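Local coordinates for mandelate racemase/muconate lactonizing enzyme family protein (Roseovarius sp. TM1035, PDB 3T9P) that is probably an isomerase of the enolase superfamily, related to mandelate racemase and muconate lactonizing enzyme, whose exact substrate is not established, at residues L28-N33 / G37-T42. Residues are numbered along the deposited sequence; the frame is centred on the assembly and turned at random.
Sequences LETFCN and GFVRVT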
# COMPACT_ATOMS: atom_id res chain seq x y z
N LEU A 28 6.38 11.78 -20.68
CA LEU A 28 5.19 11.44 -19.91
C LEU A 28 4.64 12.71 -19.30
O LEU A 28 5.32 13.35 -18.59
CB LEU A 28 5.47 10.38 -18.84
CG LEU A 28 5.71 8.94 -19.33
CD1 LEU A 28 6.39 8.09 -18.36
CD2 LEU A 28 4.52 8.22 -19.88
N GLU A 29 3.39 13.00 -19.61
CA GLU A 29 2.69 14.16 -19.16
C GLU A 29 1.41 13.81 -18.38
O GLU A 29 0.71 12.94 -18.75
CB GLU A 29 2.30 15.02 -20.35
CG GLU A 29 3.37 15.53 -21.18
CD GLU A 29 2.88 15.96 -22.54
OE1 GLU A 29 2.61 15.10 -23.35
OE2 GLU A 29 2.79 17.14 -22.75
N THR A 30 1.15 14.54 -17.32
CA THR A 30 -0.05 14.42 -16.54
C THR A 30 -0.86 15.74 -16.49
O THR A 30 -0.32 16.80 -16.43
CB THR A 30 0.23 13.96 -15.08
OG1 THR A 30 1.06 14.91 -14.43
CG2 THR A 30 0.84 12.52 -15.05
N PHE A 31 -2.16 15.61 -16.54
CA PHE A 31 -3.08 16.70 -16.44
C PHE A 31 -4.07 16.26 -15.37
O PHE A 31 -4.79 15.33 -15.56
CB PHE A 31 -3.84 16.92 -17.76
CG PHE A 31 -2.98 17.16 -18.98
CD1 PHE A 31 -2.31 16.16 -19.58
CD2 PHE A 31 -2.94 18.36 -19.57
CE1 PHE A 31 -1.57 16.38 -20.69
CE2 PHE A 31 -2.19 18.56 -20.66
CZ PHE A 31 -1.51 17.57 -21.21
N CYS A 32 -4.13 16.97 -14.26
CA CYS A 32 -4.97 16.61 -13.14
C CYS A 32 -5.75 17.71 -12.44
O CYS A 32 -5.47 18.84 -12.61
CB CYS A 32 -4.11 15.89 -12.09
SG CYS A 32 -2.67 16.83 -11.55
N ASN A 33 -6.73 17.28 -11.69
CA ASN A 33 -7.40 17.96 -10.63
C ASN A 33 -7.42 16.98 -9.45
O ASN A 33 -6.80 15.97 -9.54
CB ASN A 33 -8.74 18.57 -10.97
CG ASN A 33 -9.82 17.56 -11.29
OD1 ASN A 33 -9.82 16.44 -10.89
ND2 ASN A 33 -10.78 18.04 -12.02
N GLY A 37 -6.78 12.28 -13.17
CA GLY A 37 -5.46 12.70 -13.71
C GLY A 37 -5.35 11.89 -15.00
O GLY A 37 -5.34 10.64 -14.93
N PHE A 38 -5.24 12.55 -16.16
CA PHE A 38 -4.88 11.88 -17.40
C PHE A 38 -3.37 11.91 -17.70
O PHE A 38 -2.68 12.83 -17.32
CB PHE A 38 -5.65 12.47 -18.59
CG PHE A 38 -7.12 12.31 -18.46
CD1 PHE A 38 -7.71 11.04 -18.58
CD2 PHE A 38 -7.92 13.40 -18.17
CE1 PHE A 38 -9.13 10.89 -18.44
CE2 PHE A 38 -9.32 13.28 -18.06
CZ PHE A 38 -9.92 12.03 -18.16
N VAL A 39 -2.90 10.89 -18.40
CA VAL A 39 -1.51 10.75 -18.72
C VAL A 39 -1.41 10.67 -20.26
O VAL A 39 -2.15 9.89 -20.92
CB VAL A 39 -0.90 9.43 -18.10
CG1 VAL A 39 0.60 9.20 -18.65
CG2 VAL A 39 -0.88 9.52 -16.49
N ARG A 40 -0.51 11.45 -20.81
CA ARG A 40 -0.12 11.37 -22.20
C ARG A 40 1.34 10.90 -22.31
O ARG A 40 2.22 11.47 -21.77
CB ARG A 40 -0.36 12.67 -22.99
CG ARG A 40 0.05 12.55 -24.43
CD ARG A 40 -0.31 13.72 -25.34
NE ARG A 40 0.31 14.95 -24.93
CZ ARG A 40 -0.14 16.14 -25.21
NH1 ARG A 40 -1.20 16.29 -25.97
NH2 ARG A 40 0.46 17.18 -24.73
N VAL A 41 1.52 9.85 -23.06
CA VAL A 41 2.81 9.26 -23.35
C VAL A 41 3.19 9.57 -24.80
O VAL A 41 2.38 9.52 -25.67
CB VAL A 41 2.85 7.73 -23.14
CG1 VAL A 41 1.98 7.04 -24.10
CG2 VAL A 41 4.26 7.18 -23.20
N THR A 42 4.44 9.95 -24.99
CA THR A 42 5.06 10.13 -26.30
C THR A 42 6.31 9.28 -26.49
O THR A 42 7.16 9.29 -25.66
CB THR A 42 5.41 11.60 -26.54
OG1 THR A 42 4.29 12.42 -26.28
CG2 THR A 42 5.87 11.83 -27.96
O HOH W 1 3.90 12.82 -23.48
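Arg40 leaves its strand with CG opposite the backbone N (chi1 -180°) and then bends at chi3 (61°), which turns its guanidinium toward Glu29, whose chain runs out extended alongside. The grip is side-on and two-pronged: NE of Arg40 donates to OE1 of Glu29 at 2.8 Å, meeting it from above the carboxylate plane, while NH2 reaches OE2 on its syn side, though well out of the carboxylate plane, at 3.1 Å. Both oxygens lie nearly in the guanidinium plane, though the two flat groups are turned 35° apart. Tyr383 binds OE2 as well, and a water bridges OE1 of Glu29, the carbonyl O of Arg40 and OG1 of Thr42, which Gln48 also engages. The salt bridge thus spans a hydrogen-bonded pair of an antiparallel beta hairpin, in the four-stranded antiparallel sheet of the N-terminal capping domain of the enolase superfamily, which the C-terminal strand 382-387 completes; Phe31 and Phe38 form the next such pair, with N of Phe31 2.9 Å from O of Phe38. Were Arg40 replaced by an alanine, the buried Glu29 carboxylate would probably lose its opposite charge, and the Phe31 ring the guanidinium at its edge, where NH2 of Arg40 lies 4.1 Å from CZ of Phe31. On the other face of the sheet, CD2 of Leu28 presses tightly on CG2 of Val41 at 3.5 Å, and CG2 of Thr30 lies beside CG2 of Val39; helices 58-73 and 98-119 cover this face.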